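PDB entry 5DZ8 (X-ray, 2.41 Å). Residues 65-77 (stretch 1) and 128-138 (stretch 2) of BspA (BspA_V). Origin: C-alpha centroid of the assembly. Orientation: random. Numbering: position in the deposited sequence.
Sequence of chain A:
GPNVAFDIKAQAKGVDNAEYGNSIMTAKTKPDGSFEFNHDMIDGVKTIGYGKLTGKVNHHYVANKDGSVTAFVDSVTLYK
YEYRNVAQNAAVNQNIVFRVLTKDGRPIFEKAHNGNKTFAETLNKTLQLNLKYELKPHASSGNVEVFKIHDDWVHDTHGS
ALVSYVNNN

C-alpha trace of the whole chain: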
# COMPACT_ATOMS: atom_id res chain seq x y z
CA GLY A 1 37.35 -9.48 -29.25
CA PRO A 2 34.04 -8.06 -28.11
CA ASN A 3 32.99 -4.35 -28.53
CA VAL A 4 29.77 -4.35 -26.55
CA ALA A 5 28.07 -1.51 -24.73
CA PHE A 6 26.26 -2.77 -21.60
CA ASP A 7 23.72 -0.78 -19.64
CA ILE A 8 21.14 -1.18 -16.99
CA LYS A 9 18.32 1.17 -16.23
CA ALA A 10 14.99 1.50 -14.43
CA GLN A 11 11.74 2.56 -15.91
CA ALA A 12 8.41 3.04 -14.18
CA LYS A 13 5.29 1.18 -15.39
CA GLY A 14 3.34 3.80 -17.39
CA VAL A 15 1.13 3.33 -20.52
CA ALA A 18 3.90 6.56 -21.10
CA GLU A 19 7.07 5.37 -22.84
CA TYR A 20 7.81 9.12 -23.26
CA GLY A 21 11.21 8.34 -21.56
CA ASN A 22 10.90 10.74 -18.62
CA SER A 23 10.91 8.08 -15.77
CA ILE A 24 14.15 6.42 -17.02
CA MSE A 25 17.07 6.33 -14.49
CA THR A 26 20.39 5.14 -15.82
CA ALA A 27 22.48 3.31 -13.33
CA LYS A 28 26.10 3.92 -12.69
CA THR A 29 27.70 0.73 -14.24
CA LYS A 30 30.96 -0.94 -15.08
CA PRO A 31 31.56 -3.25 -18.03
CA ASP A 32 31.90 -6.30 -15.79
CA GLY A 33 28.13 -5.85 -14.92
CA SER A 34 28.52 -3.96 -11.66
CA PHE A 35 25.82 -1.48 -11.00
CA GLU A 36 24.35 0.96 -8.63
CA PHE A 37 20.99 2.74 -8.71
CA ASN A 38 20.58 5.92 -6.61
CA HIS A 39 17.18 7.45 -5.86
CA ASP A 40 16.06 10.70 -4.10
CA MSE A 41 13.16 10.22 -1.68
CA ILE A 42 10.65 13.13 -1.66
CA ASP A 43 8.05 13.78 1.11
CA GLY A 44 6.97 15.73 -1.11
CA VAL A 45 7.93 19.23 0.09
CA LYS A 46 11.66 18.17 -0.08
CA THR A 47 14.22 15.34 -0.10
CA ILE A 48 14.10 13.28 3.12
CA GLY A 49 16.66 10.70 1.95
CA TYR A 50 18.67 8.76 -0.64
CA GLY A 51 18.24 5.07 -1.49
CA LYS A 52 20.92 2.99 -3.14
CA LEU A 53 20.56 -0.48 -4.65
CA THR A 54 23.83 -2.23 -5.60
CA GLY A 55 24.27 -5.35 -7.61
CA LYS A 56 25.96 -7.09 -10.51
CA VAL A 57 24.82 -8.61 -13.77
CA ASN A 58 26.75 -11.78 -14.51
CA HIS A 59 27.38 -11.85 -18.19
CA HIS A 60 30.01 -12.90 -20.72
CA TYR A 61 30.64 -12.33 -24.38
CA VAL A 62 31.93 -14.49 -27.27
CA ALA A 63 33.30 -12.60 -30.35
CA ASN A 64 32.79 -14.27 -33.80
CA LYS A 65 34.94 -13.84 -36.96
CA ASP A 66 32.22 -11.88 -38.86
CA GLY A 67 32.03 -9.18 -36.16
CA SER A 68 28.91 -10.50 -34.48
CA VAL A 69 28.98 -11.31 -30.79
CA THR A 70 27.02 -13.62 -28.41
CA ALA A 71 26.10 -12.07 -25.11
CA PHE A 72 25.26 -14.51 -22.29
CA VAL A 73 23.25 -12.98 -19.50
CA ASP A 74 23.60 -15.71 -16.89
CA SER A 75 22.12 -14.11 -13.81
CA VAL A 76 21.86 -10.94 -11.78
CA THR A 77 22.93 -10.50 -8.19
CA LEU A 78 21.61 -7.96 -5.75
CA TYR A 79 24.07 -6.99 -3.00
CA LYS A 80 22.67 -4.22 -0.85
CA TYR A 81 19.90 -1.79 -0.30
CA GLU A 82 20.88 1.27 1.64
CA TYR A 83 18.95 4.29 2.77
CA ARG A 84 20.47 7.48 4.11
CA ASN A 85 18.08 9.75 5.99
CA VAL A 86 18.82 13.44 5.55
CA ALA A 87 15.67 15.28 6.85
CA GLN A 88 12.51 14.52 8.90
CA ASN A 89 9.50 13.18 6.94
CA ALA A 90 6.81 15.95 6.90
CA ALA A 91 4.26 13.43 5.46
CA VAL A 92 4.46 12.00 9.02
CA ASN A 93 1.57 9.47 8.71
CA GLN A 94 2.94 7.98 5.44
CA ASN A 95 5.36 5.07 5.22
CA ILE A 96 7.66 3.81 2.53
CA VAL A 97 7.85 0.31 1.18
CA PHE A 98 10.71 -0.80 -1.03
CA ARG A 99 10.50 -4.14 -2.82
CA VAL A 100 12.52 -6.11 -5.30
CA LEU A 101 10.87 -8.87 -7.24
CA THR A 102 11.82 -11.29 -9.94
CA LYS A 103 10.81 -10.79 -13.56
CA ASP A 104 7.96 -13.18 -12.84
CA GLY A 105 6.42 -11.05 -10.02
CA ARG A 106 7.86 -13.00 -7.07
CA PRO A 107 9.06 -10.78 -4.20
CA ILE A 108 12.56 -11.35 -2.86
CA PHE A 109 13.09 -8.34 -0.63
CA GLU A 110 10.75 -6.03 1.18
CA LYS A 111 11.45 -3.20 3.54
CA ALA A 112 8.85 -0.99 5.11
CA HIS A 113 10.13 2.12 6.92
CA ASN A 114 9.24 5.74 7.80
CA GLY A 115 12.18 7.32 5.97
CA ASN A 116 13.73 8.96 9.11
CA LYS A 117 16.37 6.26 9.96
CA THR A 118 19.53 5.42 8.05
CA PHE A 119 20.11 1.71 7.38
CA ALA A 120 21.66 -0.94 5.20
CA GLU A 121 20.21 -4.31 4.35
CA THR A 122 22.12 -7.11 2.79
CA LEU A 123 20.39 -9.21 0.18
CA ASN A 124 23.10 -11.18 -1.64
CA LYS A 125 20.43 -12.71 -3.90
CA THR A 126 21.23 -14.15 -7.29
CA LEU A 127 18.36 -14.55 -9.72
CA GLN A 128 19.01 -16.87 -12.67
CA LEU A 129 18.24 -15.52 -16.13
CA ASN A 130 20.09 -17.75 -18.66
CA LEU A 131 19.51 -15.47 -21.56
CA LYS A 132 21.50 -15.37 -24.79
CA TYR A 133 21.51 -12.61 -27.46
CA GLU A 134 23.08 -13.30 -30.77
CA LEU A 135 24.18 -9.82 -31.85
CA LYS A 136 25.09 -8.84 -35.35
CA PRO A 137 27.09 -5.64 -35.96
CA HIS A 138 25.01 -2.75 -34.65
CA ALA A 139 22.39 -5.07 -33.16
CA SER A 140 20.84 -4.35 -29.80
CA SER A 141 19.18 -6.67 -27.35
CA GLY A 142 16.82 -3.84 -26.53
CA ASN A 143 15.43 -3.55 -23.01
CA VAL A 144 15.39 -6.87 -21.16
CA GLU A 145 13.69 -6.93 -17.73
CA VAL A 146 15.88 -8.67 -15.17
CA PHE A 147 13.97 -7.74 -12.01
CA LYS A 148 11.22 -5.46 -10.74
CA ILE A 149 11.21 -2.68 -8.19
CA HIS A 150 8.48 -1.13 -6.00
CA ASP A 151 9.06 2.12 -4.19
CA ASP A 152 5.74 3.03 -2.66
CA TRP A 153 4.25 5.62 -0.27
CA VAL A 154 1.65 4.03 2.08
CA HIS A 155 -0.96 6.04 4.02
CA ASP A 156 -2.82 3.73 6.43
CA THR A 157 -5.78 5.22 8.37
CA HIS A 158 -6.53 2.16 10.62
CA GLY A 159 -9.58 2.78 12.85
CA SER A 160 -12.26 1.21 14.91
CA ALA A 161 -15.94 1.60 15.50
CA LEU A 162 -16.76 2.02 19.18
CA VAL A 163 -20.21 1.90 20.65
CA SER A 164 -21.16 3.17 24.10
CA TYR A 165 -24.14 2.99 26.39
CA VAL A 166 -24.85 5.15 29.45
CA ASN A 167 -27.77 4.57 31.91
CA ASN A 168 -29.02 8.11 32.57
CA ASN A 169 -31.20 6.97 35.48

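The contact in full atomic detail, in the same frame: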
# COMPACT_ATOMS: atom_id res chain seq x y z
N LYS A 65 34.11 -14.36 -35.84
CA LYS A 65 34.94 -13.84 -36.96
C LYS A 65 34.29 -12.68 -37.73
O LYS A 65 34.90 -11.64 -37.92
CB LYS A 65 35.26 -14.96 -37.96
N ASP A 66 33.03 -12.86 -38.09
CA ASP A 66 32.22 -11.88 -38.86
C ASP A 66 31.85 -10.56 -38.15
O ASP A 66 31.11 -9.75 -38.71
CB ASP A 66 30.91 -12.56 -39.29
CG ASP A 66 30.05 -12.95 -38.11
OD1 ASP A 66 30.27 -12.39 -37.02
OD2 ASP A 66 29.17 -13.83 -38.23
N GLY A 67 32.28 -10.39 -36.90
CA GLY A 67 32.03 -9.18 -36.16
C GLY A 67 30.80 -9.23 -35.27
O GLY A 67 30.59 -8.32 -34.47
N SER A 68 30.02 -10.28 -35.40
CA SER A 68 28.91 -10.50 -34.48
C SER A 68 29.48 -10.98 -33.15
O SER A 68 30.64 -11.40 -33.06
CB SER A 68 27.95 -11.52 -35.06
OG SER A 68 28.55 -12.79 -35.03
N VAL A 69 28.64 -10.93 -32.13
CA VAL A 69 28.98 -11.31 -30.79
C VAL A 69 27.80 -12.04 -30.14
O VAL A 69 26.66 -11.82 -30.53
CB VAL A 69 29.37 -10.08 -29.99
CG1 VAL A 69 28.13 -9.17 -29.76
CG2 VAL A 69 30.01 -10.48 -28.66
N THR A 70 28.07 -12.97 -29.20
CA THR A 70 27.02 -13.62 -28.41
C THR A 70 27.20 -13.13 -26.98
O THR A 70 28.29 -13.26 -26.39
CB THR A 70 27.08 -15.16 -28.42
OG1 THR A 70 27.22 -15.67 -29.75
CG2 THR A 70 25.82 -15.69 -27.88
N ALA A 71 26.14 -12.56 -26.45
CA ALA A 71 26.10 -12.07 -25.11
C ALA A 71 25.31 -13.07 -24.28
O ALA A 71 24.17 -13.30 -24.57
CB ALA A 71 25.40 -10.71 -25.07
N PHE A 72 25.92 -13.59 -23.22
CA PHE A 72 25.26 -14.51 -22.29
C PHE A 72 24.93 -13.73 -21.05
O PHE A 72 25.82 -13.20 -20.41
CB PHE A 72 26.19 -15.67 -21.91
CG PHE A 72 26.40 -16.67 -23.04
CD1 PHE A 72 25.51 -17.72 -23.24
CD2 PHE A 72 27.51 -16.56 -23.90
CE1 PHE A 72 25.69 -18.62 -24.31
CE2 PHE A 72 27.70 -17.47 -24.94
CZ PHE A 72 26.78 -18.50 -25.15
N VAL A 73 23.66 -13.64 -20.72
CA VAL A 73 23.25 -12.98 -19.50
C VAL A 73 22.82 -14.08 -18.55
O VAL A 73 21.67 -14.49 -18.57
CB VAL A 73 22.13 -11.99 -19.75
CG1 VAL A 73 21.87 -11.13 -18.50
CG2 VAL A 73 22.44 -11.12 -20.95
N ASP A 74 23.75 -14.51 -17.70
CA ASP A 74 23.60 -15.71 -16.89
C ASP A 74 22.66 -15.48 -15.72
O ASP A 74 21.67 -16.21 -15.59
CB ASP A 74 24.95 -16.22 -16.42
CG ASP A 74 25.84 -16.61 -17.60
OD1 ASP A 74 25.35 -17.38 -18.48
OD2 ASP A 74 26.99 -16.10 -17.70
N SER A 75 22.93 -14.43 -14.95
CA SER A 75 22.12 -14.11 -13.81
C SER A 75 22.35 -12.67 -13.39
O SER A 75 23.18 -12.00 -13.95
CB SER A 75 22.54 -15.05 -12.69
OG SER A 75 23.89 -14.75 -12.33
N VAL A 76 21.64 -12.24 -12.35
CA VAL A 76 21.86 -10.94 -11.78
C VAL A 76 21.82 -11.03 -10.25
O VAL A 76 20.94 -11.66 -9.69
CB VAL A 76 20.85 -9.91 -12.28
CG1 VAL A 76 19.40 -10.36 -12.06
CG2 VAL A 76 21.10 -8.57 -11.61
N THR A 77 22.81 -10.40 -9.60
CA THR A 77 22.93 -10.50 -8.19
C THR A 77 22.63 -9.17 -7.58
O THR A 77 23.16 -8.18 -8.03
CB THR A 77 24.35 -10.96 -7.80
OG1 THR A 77 24.55 -12.27 -8.32
CG2 THR A 77 24.47 -11.04 -6.28
N GLN A 128 18.57 -16.26 -11.41
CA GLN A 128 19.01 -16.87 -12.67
C GLN A 128 18.19 -16.34 -13.86
O GLN A 128 17.04 -16.10 -13.74
CB GLN A 128 18.97 -18.40 -12.59
CG GLN A 128 19.88 -18.97 -11.51
CD GLN A 128 21.36 -18.95 -11.88
OE1 GLN A 128 21.75 -19.25 -13.00
NE2 GLN A 128 22.19 -18.61 -10.92
N LEU A 129 18.85 -16.09 -14.97
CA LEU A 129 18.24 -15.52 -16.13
C LEU A 129 18.49 -16.46 -17.27
O LEU A 129 17.56 -16.75 -17.96
CB LEU A 129 18.86 -14.12 -16.46
CG LEU A 129 18.68 -13.06 -15.38
CD1 LEU A 129 19.51 -11.83 -15.63
CD2 LEU A 129 17.22 -12.68 -15.25
N ASN A 130 19.74 -16.86 -17.51
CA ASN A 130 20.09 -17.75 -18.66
C ASN A 130 19.54 -17.28 -19.97
O ASN A 130 18.74 -17.94 -20.60
CB ASN A 130 19.61 -19.18 -18.44
CG ASN A 130 20.16 -19.77 -17.17
OD1 ASN A 130 21.37 -19.79 -16.95
ND2 ASN A 130 19.28 -20.18 -16.30
N LEU A 131 19.96 -16.08 -20.34
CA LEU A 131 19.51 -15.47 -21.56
C LEU A 131 20.71 -15.42 -22.47
O LEU A 131 21.86 -15.43 -21.99
CB LEU A 131 18.97 -14.10 -21.29
CG LEU A 131 17.87 -14.00 -20.24
CD1 LEU A 131 17.77 -12.55 -19.83
CD2 LEU A 131 16.53 -14.50 -20.76
N LYS A 132 20.44 -15.42 -23.76
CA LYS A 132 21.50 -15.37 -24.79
C LYS A 132 21.01 -14.45 -25.92
O LYS A 132 19.87 -14.58 -26.38
CB LYS A 132 21.78 -16.76 -25.30
CG LYS A 132 22.71 -16.84 -26.50
CD LYS A 132 23.27 -18.26 -26.67
CE LYS A 132 22.46 -19.14 -27.60
NZ LYS A 132 23.06 -19.31 -28.98
N TYR A 133 21.83 -13.48 -26.31
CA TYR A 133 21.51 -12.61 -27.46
C TYR A 133 22.62 -12.69 -28.47
O TYR A 133 23.78 -12.39 -28.19
CB TYR A 133 21.27 -11.20 -27.06
CG TYR A 133 20.17 -11.16 -26.06
CD1 TYR A 133 18.84 -11.06 -26.45
CD2 TYR A 133 20.46 -11.25 -24.70
CE1 TYR A 133 17.84 -11.05 -25.50
CE2 TYR A 133 19.47 -11.25 -23.75
CZ TYR A 133 18.18 -11.17 -24.14
OH TYR A 133 17.24 -11.18 -23.14
N GLU A 134 22.23 -13.13 -29.64
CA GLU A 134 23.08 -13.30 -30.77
C GLU A 134 23.03 -11.92 -31.40
O GLU A 134 21.96 -11.46 -31.78
CB GLU A 134 22.48 -14.38 -31.66
CG GLU A 134 23.44 -15.34 -32.29
CD GLU A 134 24.24 -16.15 -31.28
OE1 GLU A 134 23.70 -17.20 -30.85
OE2 GLU A 134 25.41 -15.74 -30.97
N LEU A 135 24.16 -11.23 -31.45
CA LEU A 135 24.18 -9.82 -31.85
C LEU A 135 25.10 -9.55 -33.04
O LEU A 135 26.31 -9.59 -32.94
CB LEU A 135 24.60 -8.96 -30.69
CG LEU A 135 23.60 -8.30 -29.74
CD1 LEU A 135 22.10 -8.55 -29.92
CD2 LEU A 135 24.10 -8.58 -28.34
N LYS A 136 24.46 -9.30 -34.16
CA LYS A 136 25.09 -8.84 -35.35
C LYS A 136 25.66 -7.42 -35.14
O LYS A 136 25.23 -6.68 -34.24
CB LYS A 136 24.03 -8.78 -36.49
CG LYS A 136 24.23 -9.76 -37.64
CD LYS A 136 23.89 -11.15 -37.25
CE LYS A 136 23.70 -12.03 -38.48
NZ LYS A 136 24.92 -12.02 -39.27
N PRO A 137 26.59 -7.00 -36.01
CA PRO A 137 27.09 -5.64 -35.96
C PRO A 137 25.95 -4.63 -35.92
O PRO A 137 25.02 -4.70 -36.70
CB PRO A 137 27.93 -5.52 -37.24
CG PRO A 137 28.39 -6.95 -37.52
CD PRO A 137 27.22 -7.79 -37.10
N HIS A 138 26.02 -3.73 -34.93
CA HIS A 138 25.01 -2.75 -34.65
C HIS A 138 23.67 -3.30 -34.16
O HIS A 138 22.70 -2.55 -34.12
CB HIS A 138 24.80 -1.82 -35.84
CG HIS A 138 26.04 -1.11 -36.28
ND1 HIS A 138 26.51 0.02 -35.65
CD2 HIS A 138 26.92 -1.38 -37.27
CE1 HIS A 138 27.61 0.44 -36.25
NE2 HIS A 138 27.87 -0.40 -37.25
O HOH W 1 26.09 -13.86 -32.77
O HOH W 2 23.11 -17.46 -20.37

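Val73 sits at the apolar centre of the contact, where strands 69-77 and 128-135 pair antiparallel; the two stretches together bury 882 Å², both sides summed. Its t rotamer brings CG1 to 3.8 Å from Leu129 CD1 and CG2 to 4.1 Å from Tyr133 CE2, at the edge of the tyrosine ring, while Val73 CB packs 4.1 Å from Leu131 CB. Leu129 CD1 also reaches Val76 CG1 (3.9 Å). Val69, Ala71, Val73, Leu131, Tyr133 and Leu135 share this face of the sheet; small Ala71 leaves its CB 4.1 Å from Leu135 CD2, and Val69 CG1 lies 3.7 Å from Leu135 CB.

Beneath these side chains the backbones are bonded in pairs: Val69 N to Leu135 O (2.8 Å) and Leu135 N to Val69 O (2.7 Å), Ala71 N to Tyr133 O and Tyr133 N to Ala71 O (both 2.9 Å), Val73 N to Leu131 O (2.8 Å) and Leu131 N to Val73 O (2.9 Å). A beta bulge then shifts the register by one: Asp74 O accepts both Leu129 N (2.9 Å) and Asn130 N (2.8 Å), and Asn130 takes positive phi and psi (50°/61°). Beyond it, Ser75 pairs with Gln128.

The other face, with Thr70, Phe72, Lys132 and Glu134, is more polar. The long aliphatic part of Lys132 covers its neighbours, CD lying 3.4 Å from Phe72 CE1 and CG 3.6 Å from Thr70 CG2, leaving its charged end free for a salt bridge along its own strand, Lys132 NZ to Glu134 OE1 (2.9 Å). Water links the strands twice, donating to Val69 O (3.1 Å) and Glu134 OE2 (2.7 Å), and, near the bulge, to Asp74 OD1 and Leu131 O (both 2.9 Å).

At the outer end, Asp66 OD1 accepts Ser68 N and Ser68 OG (both 2.7 Å), bracing the turn through Gly67, whose backbone angles call for glycine; Pro137 CG packs 4.0 Å from Gly67 O.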